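WbbM protein (Klebsiella pneumoniae, PDB 6U4B) is a bifunctional glycosyltransferase that acts as an O-antigen polymerase and assembles as a trimer. Local coordinates at residues 432-437 / 536-541. Sequence-based numbering, arbitrary orientation.
Sequences KDIVME and DFFPNL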
ATOM      1  N   LYS A 432       9.159 -31.938  13.472  1.00 42.12           N
ATOM      2  CA  LYS A 432       8.575 -32.827  14.465  1.00 41.77           C
ATOM      3  C   LYS A 432       7.268 -32.251  14.996  1.00 43.15           C
ATOM      4  O   LYS A 432       7.180 -31.066  15.326  1.00 46.42           O
ATOM      5  CB  LYS A 432       9.568 -33.048  15.606  1.00 43.75           C
ATOM      6  CG  LYS A 432       9.135 -34.057  16.655  1.00 52.33           C
ATOM      7  CD  LYS A 432       9.962 -33.878  17.921  1.00 57.70           C
ATOM      8  CE  LYS A 432       9.656 -34.944  18.955  1.00 57.59           C
ATOM      9  NZ  LYS A 432       8.192 -35.136  19.152  1.00 59.70           N
ATOM     10  N   ASP A 433       6.247 -33.099  15.072  1.00 43.43           N
ATOM     11  CA  ASP A 433       4.899 -32.681  15.459  1.00 43.20           C
ATOM     12  C   ASP A 433       4.815 -32.665  16.983  1.00 42.92           C
ATOM     13  O   ASP A 433       4.692 -33.714  17.621  1.00 42.63           O
ATOM     14  CB  ASP A 433       3.862 -33.620  14.847  1.00 45.00           C
ATOM     15  CG  ASP A 433       2.439 -33.097  14.971  1.00 50.50           C
ATOM     16  OD1 ASP A 433       2.172 -32.243  15.843  1.00 54.68           O
ATOM     17  OD2 ASP A 433       1.578 -33.556  14.189  1.00 53.40           O
ATOM     18  N   ILE A 434       4.859 -31.469  17.576  1.00 41.33           N
ATOM     19  CA  ILE A 434       4.764 -31.385  19.031  1.00 46.94           C
ATOM     20  C   ILE A 434       3.330 -31.548  19.519  1.00 43.88           C
ATOM     21  O   ILE A 434       3.120 -31.885  20.691  1.00 43.87           O
ATOM     22  CB  ILE A 434       5.357 -30.069  19.563  1.00 47.84           C
ATOM     23  CG1 ILE A 434       4.490 -28.875  19.167  1.00 53.23           C
ATOM     24  CG2 ILE A 434       6.784 -29.887  19.062  1.00 40.66           C
ATOM     25  CD1 ILE A 434       5.005 -27.557  19.704  1.00 57.77           C
ATOM     26  N   VAL A 435       2.334 -31.327  18.659  1.00 42.95           N
ATOM     27  CA  VAL A 435       0.955 -31.603  19.055  1.00 43.07           C
ATOM     28  C   VAL A 435       0.743 -33.101  19.211  1.00 47.18           C
ATOM     29  O   VAL A 435       0.140 -33.558  20.191  1.00 50.10           O
ATOM     30  CB  VAL A 435      -0.036 -30.992  18.047  1.00 43.15           C
ATOM     31  CG1 VAL A 435      -1.456 -31.409  18.394  1.00 46.24           C
ATOM     32  CG2 VAL A 435       0.082 -29.479  18.037  1.00 42.84           C
ATOM     33  N   MET A 436       1.237 -33.893  18.255  1.00 46.13           N
ATOM     34  CA  MET A 436       1.210 -35.341  18.422  1.00 48.87           C
ATOM     35  C   MET A 436       2.051 -35.770  19.616  1.00 50.11           C
ATOM     36  O   MET A 436       1.701 -36.731  20.310  1.00 44.77           O
ATOM     37  CB  MET A 436       1.695 -36.032  17.147  1.00 44.24           C
ATOM     38  CG  MET A 436       1.749 -37.556  17.241  1.00 41.91           C
ATOM     39  SD  MET A 436       0.137 -38.315  17.517  1.00 49.07           S
ATOM     40  CE  MET A 436      -0.649 -38.038  15.928  1.00 47.78           C
ATOM     41  N   GLU A 437       3.156 -35.065  19.877  1.00 54.67           N
ATOM     42  CA  GLU A 437       3.935 -35.331  21.082  1.00 58.04           C
ATOM     43  C   GLU A 437       3.075 -35.177  22.329  1.00 57.38           C
ATOM     44  O   GLU A 437       3.194 -35.963  23.277  1.00 58.54           O
ATOM     45  CB  GLU A 437       5.146 -34.398  21.138  1.00 55.47           C
ATOM     46  CG  GLU A 437       6.117 -34.695  22.275  1.00 56.52           C
ATOM     47  CD  GLU A 437       7.271 -33.712  22.320  1.00 58.39           C
ATOM     48  OE1 GLU A 437       7.633 -33.263  23.430  1.00 61.01           O
ATOM     49  OE2 GLU A 437       7.812 -33.379  21.244  1.00 58.71           O
ATOM     50  N   ASP A 536      -2.885 -23.339  26.970  1.00102.65           N
ATOM     51  CA  ASP A 536      -3.628 -24.453  27.545  1.00105.47           C
ATOM     52  C   ASP A 536      -2.957 -25.803  27.324  1.00 97.63           C
ATOM     53  O   ASP A 536      -3.088 -26.695  28.171  1.00 96.32           O
ATOM     54  CB  ASP A 536      -5.047 -24.499  26.969  1.00115.05           C
ATOM     55  CG  ASP A 536      -5.828 -23.227  27.236  1.00124.21           C
ATOM     56  OD1 ASP A 536      -5.200 -22.202  27.576  1.00126.73           O
ATOM     57  OD2 ASP A 536      -7.071 -23.254  27.111  1.00128.12           O
ATOM     58  N   PHE A 537      -2.237 -25.972  26.217  1.00 85.17           N
ATOM     59  CA  PHE A 537      -1.723 -27.268  25.793  1.00 71.95           C
ATOM     60  C   PHE A 537      -0.209 -27.375  25.882  1.00 60.06           C
ATOM     61  O   PHE A 537       0.313 -28.310  26.498  1.00 56.94           O
ATOM     62  CB  PHE A 537      -2.186 -27.544  24.352  1.00 66.00           C
ATOM     63  CG  PHE A 537      -1.586 -28.780  23.735  1.00 61.74           C
ATOM     64  CD1 PHE A 537      -2.202 -30.011  23.880  1.00 62.70           C
ATOM     65  CD2 PHE A 537      -0.420 -28.702  22.987  1.00 57.67           C
ATOM     66  CE1 PHE A 537      -1.658 -31.146  23.305  1.00 62.94           C
ATOM     67  CE2 PHE A 537       0.129 -29.833  22.414  1.00 58.24           C
ATOM     68  CZ  PHE A 537      -0.491 -31.056  22.571  1.00 60.61           C
ATOM     69  N   PHE A 538       0.511 -26.438  25.277  1.00 54.77           N
ATOM     70  CA  PHE A 538       1.957 -26.520  25.104  1.00 54.52           C
ATOM     71  C   PHE A 538       2.766 -26.438  26.401  1.00 57.53           C
ATOM     72  O   PHE A 538       3.783 -27.134  26.516  1.00 56.10           O
ATOM     73  CB  PHE A 538       2.409 -25.432  24.129  1.00 55.14           C
ATOM     74  CG  PHE A 538       1.792 -25.559  22.766  1.00 56.26           C
ATOM     75  CD1 PHE A 538       2.232 -26.532  21.882  1.00 54.74           C
ATOM     76  CD2 PHE A 538       0.767 -24.716  22.370  1.00 56.56           C
ATOM     77  CE1 PHE A 538       1.663 -26.660  20.628  1.00 52.13           C
ATOM     78  CE2 PHE A 538       0.195 -24.836  21.117  1.00 54.54           C
ATOM     79  CZ  PHE A 538       0.644 -25.811  20.245  1.00 51.49           C
ATOM     80  N   PRO A 539       2.389 -25.614  27.389  1.00 56.09           N
ATOM     81  CA  PRO A 539       3.166 -25.585  28.642  1.00 55.81           C
ATOM     82  C   PRO A 539       3.164 -26.900  29.410  1.00 54.82           C
ATOM     83  O   PRO A 539       3.974 -27.050  30.333  1.00 54.41           O
ATOM     84  CB  PRO A 539       2.490 -24.473  29.452  1.00 55.45           C
ATOM     85  CG  PRO A 539       1.870 -23.595  28.431  1.00 56.38           C
ATOM     86  CD  PRO A 539       1.393 -24.524  27.359  1.00 55.60           C
ATOM     87  N   ASN A 540       2.290 -27.845  29.073  1.00 57.36           N
ATOM     88  CA  ASN A 540       2.233 -29.126  29.767  1.00 60.60           C
ATOM     89  C   ASN A 540       3.040 -30.217  29.074  1.00 55.93           C
ATOM     90  O   ASN A 540       3.056 -31.355  29.552  1.00 58.80           O
ATOM     91  CB  ASN A 540       0.778 -29.578  29.919  1.00 64.65           C
ATOM     92  CG  ASN A 540      -0.052 -28.606  30.728  1.00 72.20           C
ATOM     93  OD1 ASN A 540       0.452 -27.952  31.640  1.00 76.89           O
ATOM     94  ND2 ASN A 540      -1.334 -28.505  30.396  1.00 75.28           N
ATOM     95  N   LEU A 541       3.702 -29.899  27.964  1.00 55.45           N
ATOM     96  CA  LEU A 541       4.589 -30.838  27.298  1.00 52.78           C
ATOM     97  C   LEU A 541       5.859 -31.034  28.122  1.00 56.87           C
ATOM     98  O   LEU A 541       6.030 -30.464  29.204  1.00 52.97           O
ATOM     99  CB  LEU A 541       4.932 -30.330  25.899  1.00 51.46           C
ATOM    100  CG  LEU A 541       3.849 -30.389  24.824  1.00 52.52           C
ATOM    101  CD1 LEU A 541       4.106 -29.341  23.755  1.00 51.06           C
ATOM    102  CD2 LEU A 541       3.822 -31.769  24.203  1.00 53.09           C
TER
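L541 and I434 bury the most surface where the first turn of helix 434-441 meets segment 536-541, a loop with a short 3-10 turn at 538-540. L541 CD2 lies 3.6 Å from I434 O and also touches the carbonyl carbon of E437; a branched aliphatic end suits this place, packing on helix backbone without needing a polar partner. I434 has CG1 between its backbone N and carbonyl carbon (chi1 69°), and from there CD1 reaches F538 CE1 at 3.6 Å, the side chains crossing at about a right angle. V435 adds CG2 to the same ring. F537 brings its rim to the helix: CZ is 3.5 Å from V435 O, and this oxygen and I434 O lie at the ring edge, near its plane, where an aromatic edge, slightly positive, suits them. F537 CD2 also sits over one F538 face, offset toward its rim. E437 crosses L541 obliquely; its OE2 forms a salt bridge with K432 NZ, and OE1 is hydrogen-bonded to T545 OG1. The V435 side chain is about 11 Å from the bound magnesium ion, so the contact flanks the metal site without supplying a ligand. It joins the helix following strand 428-432 to the loop leading into helix 543-554, whose F549 stacks on F538 and touches I434.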